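Local coordinates for uncharacterized conserved protein (Idiomarina loihiensis, PDB 2QSD) that is of unknown function but belongs to the DUF1543 family and forms an assembly of two copies of the chain, at residues A[23-31]-A[47-58]; A[59-69]-A[102-110]. One frame throughout, in Å; residues are numbered along the deposited sequence.

Contact 1 of 2, residues A[23-31]-A[47-58]; sequences NIELHDIRF and GWFGTQKGLHLD
Glu25 and His56 approach from opposite directions, and the imidazole gives its NE2 hydrogen to the carboxylate. The bond from His56 NE2 to Glu25 OE1 is 2.8 Å long, lies close to the ring plane and lands on the anti lone pair of the oxygen; a bend at chi2 (97°) brings the carboxylate down to it. Across the ring, His56 ND1 donates to Asp58 OD1 at 2.7 Å. The imidazole is thereby pinned at both nitrogens, its CG lodged between backbone N and carbonyl carbon (chi1 53°), while Tyr175 stacks on the ring.

Strands 26-34 and 56-62 both pair with strand 9-17 in one antiparallel sheet, and the loop before 56-62 packs its aromatics on the first of them. Leu26 sends CD1 to the edge of the Phe49 ring, 3.7 Å from Phe49 CZ, the two side chains crossing at about a right angle. The indole of Trp48 comes to the same strand with its six-membered ring, CH2 3.6 Å from Leu26 O and CZ3 touching Asp28 CB.

Farther along, Gly47 O sits over the centre of the Arg30 guanidinium, 3.2 Å from Arg30 CZ, a face-on approach that is no hydrogen bond. Arg30 NH1 instead forms a salt bridge with Asp28 OD2 at 3.0 Å and also bonds Gly21 O of the second subunit. A water donates to both Asp28 OD2 and Gly47 O, and Asp28 OD1 meets backbone N of Asn23 of the second subunit. With both nitrogens of His56 facing carboxylates, a protonated, positively charged imidazole would probably be stabilised here.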
loop_
_atom_site.group_PDB
_atom_site.type_symbol
_atom_site.label_atom_id
_atom_site.label_comp_id
_atom_site.label_asym_id
_atom_site.label_seq_id
_atom_site.Cartn_x
_atom_site.Cartn_y
_atom_site.Cartn_z
ATOM N N ASN A 23 2.529 -10.137 1.834
ATOM C CA ASN A 23 1.583 -10.681 2.814
ATOM C C ASN A 23 0.228 -9.983 2.827
ATOM O O ASN A 23 -0.792 -10.618 3.073
ATOM C CB ASN A 23 2.186 -10.640 4.220
ATOM C CG ASN A 23 3.295 -11.649 4.403
ATOM O OD1 ASN A 23 3.277 -12.729 3.809
ATOM N ND2 ASN A 23 4.270 -11.308 5.233
ATOM N N ILE A 24 0.218 -8.678 2.584
ATOM C CA ILE A 24 -1.031 -7.923 2.608
ATOM C C ILE A 24 -1.405 -7.401 1.228
ATOM O O ILE A 24 -0.601 -7.444 0.302
ATOM C CB ILE A 24 -1.011 -6.765 3.649
ATOM C CG1 ILE A 24 -0.026 -5.662 3.247
ATOM C CG2 ILE A 24 -0.711 -7.299 5.048
ATOM C CD1 ILE A 24 -0.048 -4.463 4.181
ATOM N N GLU A 25 -2.643 -6.939 1.109
ATOM C CA GLU A 25 -3.157 -6.283 -0.086
ATOM C C GLU A 25 -2.372 -4.991 -0.330
ATOM O O GLU A 25 -2.085 -4.237 0.603
ATOM C CB GLU A 25 -4.640 -5.954 0.129
ATOM C CG GLU A 25 -5.504 -5.907 -1.118
ATOM C CD GLU A 25 -6.256 -7.204 -1.378
ATOM O OE1 GLU A 25 -7.269 -7.165 -2.103
ATOM O OE2 GLU A 25 -5.848 -8.260 -0.864
ATOM N N LEU A 26 -2.008 -4.746 -1.581
ATOM C CA LEU A 26 -1.278 -3.534 -1.934
ATOM C C LEU A 26 -2.181 -2.636 -2.754
ATOM O O LEU A 26 -3.186 -3.098 -3.301
ATOM C CB LEU A 26 -0.017 -3.875 -2.727
ATOM C CG LEU A 26 0.723 -5.098 -2.198
ATOM C CD1 LEU A 26 1.494 -5.748 -3.309
ATOM C CD2 LEU A 26 1.619 -4.747 -1.018
ATOM N N HIS A 27 -1.821 -1.357 -2.833
ATOM C CA HIS A 27 -2.609 -0.372 -3.564
ATOM C C HIS A 27 -1.734 0.502 -4.459
ATOM O O HIS A 27 -0.626 0.857 -4.084
ATOM C CB HIS A 27 -3.386 0.513 -2.587
ATOM C CG HIS A 27 -4.376 -0.237 -1.754
ATOM N ND1 HIS A 27 -4.023 -0.900 -0.598
ATOM C CD2 HIS A 27 -5.704 -0.441 -1.917
ATOM C CE1 HIS A 27 -5.092 -1.479 -0.084
ATOM N NE2 HIS A 27 -6.124 -1.217 -0.866
ATOM N N ASP A 28 -2.253 0.859 -5.629
ATOM C CA ASP A 28 -1.574 1.783 -6.534
ATOM C C ASP A 28 -2.571 2.790 -7.120
ATOM O O ASP A 28 -3.775 2.534 -7.152
ATOM C CB ASP A 28 -0.864 1.010 -7.663
ATOM C CG ASP A 28 0.146 1.861 -8.428
ATOM O OD1 ASP A 28 0.634 2.859 -7.861
ATOM O OD2 ASP A 28 0.461 1.531 -9.594
ATOM N N ILE A 29 -2.053 3.933 -7.566
ATOM C CA ILE A 29 -2.822 4.946 -8.274
ATOM C C ILE A 29 -2.529 4.840 -9.766
ATOM O O ILE A 29 -1.367 4.886 -10.176
ATOM C CB ILE A 29 -2.452 6.357 -7.774
ATOM C CG1 ILE A 29 -2.956 6.576 -6.342
ATOM C CG2 ILE A 29 -2.971 7.444 -8.715
ATOM C CD1 ILE A 29 -4.427 6.849 -6.256
ATOM N N ARG A 30 -3.578 4.674 -10.571
ATOM C CA ARG A 30 -3.438 4.669 -12.028
ATOM C C ARG A 30 -4.147 5.871 -12.663
ATOM O O ARG A 30 -5.173 6.343 -12.159
ATOM C CB ARG A 30 -3.988 3.374 -12.645
ATOM C CG ARG A 30 -3.499 2.058 -12.035
ATOM C CD ARG A 30 -1.976 1.940 -11.991
ATOM N NE ARG A 30 -1.358 1.992 -13.312
ATOM C CZ ARG A 30 -0.046 2.075 -13.525
ATOM N NH1 ARG A 30 0.805 2.110 -12.505
ATOM N NH2 ARG A 30 0.417 2.128 -14.763
ATOM N N PHE A 31 -3.591 6.356 -13.770
ATOM C CA PHE A 31 -4.255 7.338 -14.608
ATOM C C PHE A 31 -4.751 6.634 -15.854
ATOM O O PHE A 31 -3.989 5.922 -16.504
ATOM C CB PHE A 31 -3.306 8.480 -14.971
ATOM C CG PHE A 31 -2.980 9.380 -13.814
ATOM C CD1 PHE A 31 -1.885 9.112 -12.990
ATOM C CD2 PHE A 31 -3.781 10.491 -13.536
ATOM C CE1 PHE A 31 -1.590 9.939 -11.906
ATOM C CE2 PHE A 31 -3.493 11.329 -12.458
ATOM C CZ PHE A 31 -2.395 11.054 -11.643
ATOM N N GLY A 47 -2.403 -1.953 -16.400
ATOM C CA GLY A 47 -1.537 -1.052 -15.639
ATOM C C GLY A 47 -1.218 -1.563 -14.240
ATOM O O GLY A 47 -0.231 -1.140 -13.631
ATOM N N TRP A 48 -2.058 -2.467 -13.729
ATOM C CA TRP A 48 -1.847 -3.086 -12.412
ATOM C C TRP A 48 -0.591 -3.949 -12.406
ATOM O O TRP A 48 -0.451 -4.841 -13.225
ATOM C CB TRP A 48 -3.073 -3.913 -11.995
ATOM C CG TRP A 48 -2.894 -4.687 -10.723
ATOM C CD1 TRP A 48 -2.902 -6.046 -10.589
ATOM C CD2 TRP A 48 -2.692 -4.157 -9.400
ATOM N NE1 TRP A 48 -2.723 -6.393 -9.273
ATOM C CE2 TRP A 48 -2.581 -5.256 -8.524
ATOM C CE3 TRP A 48 -2.596 -2.863 -8.874
ATOM C CZ2 TRP A 48 -2.373 -5.106 -7.153
ATOM C CZ3 TRP A 48 -2.385 -2.714 -7.505
ATOM C CH2 TRP A 48 -2.276 -3.828 -6.665
ATOM N N PHE A 49 0.317 -3.661 -11.482
ATOM C CA PHE A 49 1.647 -4.270 -11.468
ATOM C C PHE A 49 1.636 -5.697 -10.924
ATOM O O PHE A 49 2.564 -6.472 -11.182
ATOM C CB PHE A 49 2.605 -3.410 -10.626
ATOM C CG PHE A 49 2.371 -3.519 -9.148
ATOM C CD1 PHE A 49 1.374 -2.765 -8.535
ATOM C CD2 PHE A 49 3.133 -4.398 -8.366
ATOM C CE1 PHE A 49 1.148 -2.869 -7.169
ATOM C CE2 PHE A 49 2.903 -4.518 -7.003
ATOM C CZ PHE A 49 1.910 -3.752 -6.401
ATOM N N GLY A 50 0.600 -6.016 -10.146
ATOM C CA GLY A 50 0.540 -7.257 -9.380
ATOM C C GLY A 50 -0.282 -8.350 -10.029
ATOM O O GLY A 50 -0.419 -8.398 -11.248
ATOM N N THR A 51 -0.832 -9.221 -9.191
ATOM C CA THR A 51 -1.636 -10.361 -9.608
ATOM C C THR A 51 -3.022 -9.898 -10.050
ATOM O O THR A 51 -3.656 -9.094 -9.369
ATOM C CB THR A 51 -1.749 -11.367 -8.435
ATOM O OG1 THR A 51 -0.443 -11.855 -8.104
ATOM C CG2 THR A 51 -2.678 -12.542 -8.754
ATOM N N GLN A 52 -3.483 -10.421 -11.184
ATOM C CA GLN A 52 -4.777 -10.056 -11.765
ATOM C C GLN A 52 -5.981 -10.528 -10.965
ATOM O O GLN A 52 -6.960 -9.794 -10.832
ATOM C CB GLN A 52 -4.888 -10.554 -13.212
ATOM C CG GLN A 52 -3.889 -9.913 -14.176
ATOM C CD GLN A 52 -4.107 -8.418 -14.371
ATOM O OE1 GLN A 52 -5.243 -7.938 -14.403
ATOM N NE2 GLN A 52 -3.010 -7.676 -14.512
ATOM N N LYS A 53 -5.912 -11.748 -10.442
ATOM C CA LYS A 53 -7.027 -12.325 -9.697
ATOM C C LYS A 53 -7.316 -11.573 -8.397
ATOM O O LYS A 53 -6.453 -11.473 -7.516
ATOM C CB LYS A 53 -6.787 -13.812 -9.418
ATOM C CG LYS A 53 -7.930 -14.501 -8.683
ATOM C CD LYS A 53 -7.882 -16.009 -8.885
ATOM C CE LYS A 53 -8.886 -16.722 -7.990
ATOM N NZ LYS A 53 -8.355 -16.913 -6.608
ATOM N N GLY A 54 -8.534 -11.044 -8.302
ATOM C CA GLY A 54 -9.012 -10.374 -7.093
ATOM C C GLY A 54 -8.835 -8.868 -7.120
ATOM O O GLY A 54 -9.062 -8.200 -6.110
ATOM N N LEU A 55 -8.429 -8.339 -8.273
ATOM C CA LEU A 55 -8.229 -6.908 -8.459
ATOM C C LEU A 55 -9.532 -6.149 -8.245
ATOM O O LEU A 55 -10.588 -6.543 -8.743
ATOM C CB LEU A 55 -7.667 -6.629 -9.857
ATOM C CG LEU A 55 -7.331 -5.196 -10.288
ATOM C CD1 LEU A 55 -6.260 -4.580 -9.400
ATOM C CD2 LEU A 55 -6.880 -5.194 -11.730
ATOM N N HIS A 56 -9.454 -5.072 -7.474
ATOM C CA HIS A 56 -10.635 -4.281 -7.162
ATOM C C HIS A 56 -10.337 -2.796 -7.184
ATOM O O HIS A 56 -9.234 -2.359 -6.850
ATOM C CB HIS A 56 -11.229 -4.684 -5.805
ATOM C CG HIS A 56 -10.241 -4.664 -4.679
ATOM N ND1 HIS A 56 -10.099 -3.583 -3.834
ATOM C CD2 HIS A 56 -9.349 -5.592 -4.254
ATOM C CE1 HIS A 56 -9.162 -3.844 -2.939
ATOM N NE2 HIS A 56 -8.688 -5.055 -3.174
ATOM N N LEU A 57 -11.344 -2.037 -7.593
ATOM C CA LEU A 57 -11.327 -0.590 -7.583
ATOM C C LEU A 57 -11.793 -0.099 -6.215
ATOM O O LEU A 57 -12.805 -0.575 -5.703
ATOM C CB LEU A 57 -12.279 -0.108 -8.669
ATOM C CG LEU A 57 -12.352 1.362 -9.030
ATOM C CD1 LEU A 57 -11.164 1.752 -9.887
ATOM C CD2 LEU A 57 -13.654 1.582 -9.766
ATOM N N ASP A 58 -11.064 0.850 -5.628
ATOM C CA ASP A 58 -11.389 1.353 -4.281
ATOM C C ASP A 58 -11.883 2.799 -4.227
ATOM O O ASP A 58 -12.784 3.118 -3.457
ATOM C CB ASP A 58 -10.217 1.150 -3.317
ATOM C CG ASP A 58 -10.027 -0.312 -2.929
ATOM O OD1 ASP A 58 -10.934 -1.130 -3.203
ATOM O OD2 ASP A 58 -8.969 -0.643 -2.351
HETATM O O HOH W 1 -0.024 -0.743 -10.765
#

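Contact 2 of 2, residues A[59-69]-A[102-110]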
loop_
_atom_site.group_PDB
_atom_site.type_symbol
_atom_site.label_atom_id
_atom_site.label_comp_id
_atom_site.label_asym_id
_atom_site.label_seq_id
_atom_site.Cartn_x
_atom_site.Cartn_y
_atom_site.Cartn_z
ATOM N N SER A 59 -11.270 3.671 -5.020
ATOM C CA SER A 59 -11.796 5.011 -5.248
ATOM C C SER A 59 -11.339 5.534 -6.600
ATOM O O SER A 59 -10.394 5.013 -7.190
ATOM C CB SER A 59 -11.394 5.981 -4.134
ATOM O OG SER A 59 -9.999 6.194 -4.108
ATOM N N PHE A 60 -12.034 6.554 -7.090
ATOM C CA PHE A 60 -11.637 7.256 -8.297
ATOM C C PHE A 60 -12.158 8.686 -8.316
ATOM O O PHE A 60 -13.100 9.029 -7.596
ATOM C CB PHE A 60 -12.084 6.508 -9.563
ATOM C CG PHE A 60 -13.571 6.513 -9.794
ATOM C CD1 PHE A 60 -14.356 5.459 -9.346
ATOM C CD2 PHE A 60 -14.183 7.555 -10.488
ATOM C CE1 PHE A 60 -15.727 5.449 -9.564
ATOM C CE2 PHE A 60 -15.554 7.558 -10.704
ATOM C CZ PHE A 60 -16.329 6.502 -10.245
ATOM N N VAL A 61 -11.548 9.504 -9.166
ATOM C CA VAL A 61 -12.042 10.841 -9.459
ATOM C C VAL A 61 -11.841 11.160 -10.934
ATOM O O VAL A 61 -10.804 10.842 -11.515
ATOM C CB VAL A 61 -11.400 11.915 -8.528
ATOM C CG1 VAL A 61 -9.865 11.850 -8.557
ATOM C CG2 VAL A 61 -11.913 13.319 -8.854
ATOM N N HIS A 62 -12.870 11.737 -11.547
ATOM C CA HIS A 62 -12.765 12.326 -12.874
ATOM C C HIS A 62 -12.039 13.643 -12.691
ATOM O O HIS A 62 -12.545 14.548 -12.026
ATOM C CB HIS A 62 -14.168 12.530 -13.468
ATOM C CG HIS A 62 -14.205 13.371 -14.710
ATOM N ND1 HIS A 62 -15.293 14.153 -15.038
ATOM C CD2 HIS A 62 -13.301 13.551 -15.703
ATOM C CE1 HIS A 62 -15.057 14.775 -16.178
ATOM N NE2 HIS A 62 -13.854 14.431 -16.600
ATOM N N LEU A 63 -10.844 13.732 -13.268
ATOM C CA LEU A 63 -9.982 14.905 -13.123
ATOM C C LEU A 63 -10.152 15.824 -14.331
ATOM O O LEU A 63 -9.774 15.452 -15.441
ATOM C CB LEU A 63 -8.523 14.451 -13.046
ATOM C CG LEU A 63 -7.629 14.779 -11.852
ATOM C CD1 LEU A 63 -6.177 14.759 -12.309
ATOM C CD2 LEU A 63 -7.964 16.105 -11.172
ATOM N N HIS A 64 -10.721 17.013 -14.125
ATOM C CA HIS A 64 -10.947 17.957 -15.234
ATOM C C HIS A 64 -10.249 19.306 -15.066
ATOM O O HIS A 64 -9.999 20.013 -16.053
ATOM C CB HIS A 64 -12.441 18.155 -15.521
ATOM C CG HIS A 64 -13.271 18.416 -14.302
ATOM N ND1 HIS A 64 -13.255 19.621 -13.631
ATOM C CD2 HIS A 64 -14.154 17.631 -13.641
ATOM C CE1 HIS A 64 -14.080 19.562 -12.601
ATOM N NE2 HIS A 64 -14.637 18.363 -12.583
ATOM N N HIS A 65 -9.926 19.655 -13.823
ATOM C CA HIS A 65 -9.242 20.907 -13.527
ATOM C C HIS A 65 -8.207 20.723 -12.437
ATOM O O HIS A 65 -8.474 20.045 -11.442
ATOM C CB HIS A 65 -10.242 21.981 -13.100
ATOM C CG HIS A 65 -10.974 22.610 -14.241
ATOM N ND1 HIS A 65 -12.170 22.122 -14.720
ATOM C CD2 HIS A 65 -10.677 23.688 -15.001
ATOM C CE1 HIS A 65 -12.579 22.872 -15.728
ATOM N NE2 HIS A 65 -11.692 23.832 -15.917
ATOM N N VAL A 66 -7.024 21.310 -12.647
ATOM C CA VAL A 66 -5.945 21.350 -11.648
ATOM C C VAL A 66 -5.308 22.752 -11.633
ATOM O O VAL A 66 -4.839 23.233 -12.670
ATOM C CB VAL A 66 -4.827 20.284 -11.919
ATOM C CG1 VAL A 66 -3.697 20.408 -10.889
ATOM C CG2 VAL A 66 -5.372 18.872 -11.892
ATOM N N ASP A 67 -5.308 23.395 -10.463
ATOM C CA ASP A 67 -4.663 24.707 -10.237
ATOM C C ASP A 67 -5.059 25.805 -11.239
ATOM O O ASP A 67 -4.219 26.594 -11.678
ATOM C CB ASP A 67 -3.129 24.575 -10.175
ATOM C CG ASP A 67 -2.647 23.708 -9.022
ATOM O OD1 ASP A 67 -3.353 23.597 -7.993
ATOM O OD2 ASP A 67 -1.538 23.143 -9.145
ATOM N N GLY A 68 -6.337 25.837 -11.606
ATOM C CA GLY A 68 -6.838 26.828 -12.544
ATOM C C GLY A 68 -6.765 26.424 -14.006
ATOM O O GLY A 68 -7.219 27.173 -14.875
ATOM N N TYR A 69 -6.199 25.248 -14.278
ATOM C CA TYR A 69 -6.055 24.749 -15.646
ATOM C C TYR A 69 -7.082 23.669 -15.960
ATOM O O TYR A 69 -7.316 22.775 -15.153
ATOM C CB TYR A 69 -4.643 24.198 -15.889
ATOM C CG TYR A 69 -3.542 25.240 -15.899
ATOM C CD1 TYR A 69 -3.068 25.772 -17.099
ATOM C CD2 TYR A 69 -2.964 25.684 -14.711
ATOM C CE1 TYR A 69 -2.052 26.731 -17.115
ATOM C CE2 TYR A 69 -1.951 26.641 -14.716
ATOM C CZ TYR A 69 -1.503 27.156 -15.919
ATOM O OH TYR A 69 -0.498 28.095 -15.919
ATOM N N TYR A 102 -7.754 11.785 -0.291
ATOM C CA TYR A 102 -6.426 11.750 -0.895
ATOM C C TYR A 102 -5.476 12.703 -0.169
ATOM O O TYR A 102 -5.458 13.908 -0.437
ATOM C CB TYR A 102 -6.505 12.100 -2.382
ATOM C CG TYR A 102 -7.363 11.172 -3.224
ATOM C CD1 TYR A 102 -7.339 9.787 -3.034
ATOM C CD2 TYR A 102 -8.175 11.679 -4.236
ATOM C CE1 TYR A 102 -8.114 8.935 -3.821
ATOM C CE2 TYR A 102 -8.955 10.834 -5.026
ATOM C CZ TYR A 102 -8.919 9.466 -4.812
ATOM O OH TYR A 102 -9.686 8.634 -5.593
ATOM N N HIS A 103 -4.689 12.154 0.754
ATOM C CA HIS A 103 -3.804 12.952 1.604
ATOM C C HIS A 103 -2.326 12.672 1.320
ATOM O O HIS A 103 -1.486 13.569 1.434
ATOM C CB HIS A 103 -4.134 12.702 3.081
ATOM C CG HIS A 103 -3.513 13.686 4.028
ATOM N ND1 HIS A 103 -2.868 13.300 5.184
ATOM C CD2 HIS A 103 -3.444 15.039 3.995
ATOM C CE1 HIS A 103 -2.429 14.371 5.821
ATOM N NE2 HIS A 103 -2.763 15.439 5.120
ATOM N N ASP A 104 -2.024 11.434 0.933
ATOM C CA ASP A 104 -0.645 10.996 0.690
ATOM C C ASP A 104 -0.044 11.435 -0.657
ATOM O O ASP A 104 1.122 11.142 -0.941
ATOM C CB ASP A 104 -0.519 9.469 0.865
ATOM C CG ASP A 104 -1.450 8.685 -0.057
ATOM O OD1 ASP A 104 -2.685 8.867 0.028
ATOM O OD2 ASP A 104 -0.944 7.866 -0.856
ATOM N N PHE A 105 -0.834 12.125 -1.481
ATOM C CA PHE A 105 -0.364 12.618 -2.779
ATOM C C PHE A 105 -1.119 13.858 -3.242
ATOM O O PHE A 105 -2.127 14.242 -2.643
ATOM C CB PHE A 105 -0.449 11.521 -3.857
ATOM C CG PHE A 105 -1.851 11.093 -4.193
ATOM C CD1 PHE A 105 -2.396 9.958 -3.606
ATOM C CD2 PHE A 105 -2.623 11.812 -5.105
ATOM C CE1 PHE A 105 -3.685 9.555 -3.913
ATOM C CE2 PHE A 105 -3.908 11.419 -5.414
ATOM C CZ PHE A 105 -4.437 10.284 -4.824
ATOM N N THR A 106 -0.630 14.458 -4.328
ATOM C CA THR A 106 -1.334 15.540 -5.020
ATOM C C THR A 106 -1.028 15.567 -6.522
ATOM O O THR A 106 -0.121 14.880 -6.999
ATOM C CB THR A 106 -1.040 16.930 -4.393
ATOM O OG1 THR A 106 -1.953 17.899 -4.922
ATOM C CG2 THR A 106 0.382 17.375 -4.684
ATOM N N VAL A 107 -1.816 16.351 -7.255
ATOM C CA VAL A 107 -1.547 16.657 -8.652
ATOM C C VAL A 107 -1.391 18.169 -8.768
ATOM O O VAL A 107 -2.200 18.922 -8.226
ATOM C CB VAL A 107 -2.671 16.142 -9.589
ATOM C CG1 VAL A 107 -2.367 16.483 -11.047
ATOM C CG2 VAL A 107 -2.854 14.625 -9.444
ATOM N N VAL A 108 -0.329 18.608 -9.439
ATOM C CA VAL A 108 -0.049 20.035 -9.639
ATOM C C VAL A 108 0.308 20.335 -11.093
ATOM O O VAL A 108 0.620 19.427 -11.869
ATOM C CB VAL A 108 1.115 20.564 -8.731
ATOM C CG1 VAL A 108 0.742 20.532 -7.246
ATOM C CG2 VAL A 108 2.430 19.818 -9.001
ATOM N N VAL A 109 0.265 21.617 -11.452
ATOM C CA VAL A 109 0.682 22.072 -12.777
ATOM C C VAL A 109 2.013 22.813 -12.661
ATOM O O VAL A 109 2.128 23.785 -11.907
ATOM C CB VAL A 109 -0.399 22.963 -13.437
ATOM C CG1 VAL A 109 0.115 23.581 -14.730
ATOM C CG2 VAL A 109 -1.652 22.154 -13.707
ATOM N N ALA A 110 3.018 22.338 -13.391
ATOM C CA ALA A 110 4.352 22.945 -13.350
ATOM C C ALA A 110 5.097 22.805 -14.673
ATOM O O ALA A 110 4.676 22.045 -15.552
ATOM C CB ALA A 110 5.168 22.356 -12.215
#
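A tight beta hairpin, strands 65-66 and 69-74 joined by a type I' turn from Val66 to Tyr69, rests against strand 105-110, the outermost strand of a separate three-stranded antiparallel sheet. The contact is thus packing between sheets, and valines make up most of it. Val66 pushes CG1 over the backbone of the opposing strand, 3.4 Å from Val107 O, while its CG2 meets Val107 CG1 crosswise at 3.9 Å. Leu86 of strand 85-90 also packs on both valines.

Val109 fills the angle between Val66 and Tyr69. Because its CG1 stands trans to the backbone N (chi1 172°), that methyl is carried over one face of the Tyr69 ring, 3.9 Å from the centroid and 21° off the ring normal, a CH-pi contact; Val109 CG2 turns instead to Val66 O, 3.5 Å away. Exchanging Tyr69 for a serine would probably leave Val109 CG1 without the aromatic face it packs on and open a gap beside the turn. The turn itself is closed by the paired backbone bonds of Val66 and Tyr69, and Gly68 adopts a left-handed backbone conformation in which a CB would collide with the carbonyl oxygen of Asp67. Asp67, at the turn, accepts a weak hydrogen bond on OD2 from Val109 N (3.3 Å), a loose tie between the hairpin tip and the backbone of the strand.

Far from the turn, Tyr102 reaches from the loop before strand 105-110 to strand 56-62. Val61 CG1 comes obliquely to its ring, 3.8 Å from Tyr102 CE2. At its far end the phenol shares a hydrogen bond with a serine hydroxyl lying near the ring plane, Tyr102 OH to Ser59 OG at 2.9 Å.

Overall arrangement
Contacts 1 and 2 follow one another along the chain, the first closing before the second opens, and strand 56-62 carries both: its start belongs to contact 1 and its later part to contact 2. Their centres are about 21 Å apart, yet they touch where Ile29 CD1 packs on Phe105 CE1 at 3.7 Å and Phe31 CZ approaches Val107 CG2 at 4.2 Å. Contact 1 lies about 14 Å from the centre of the chain and adjoins the second subunit, whereas contact 2, about 8 Å from that centre, is buried within one chain. Valines carry much of contact 2, whereas contact 1 mixes aromatic packing with carboxylate, imidazole and guanidinium groups.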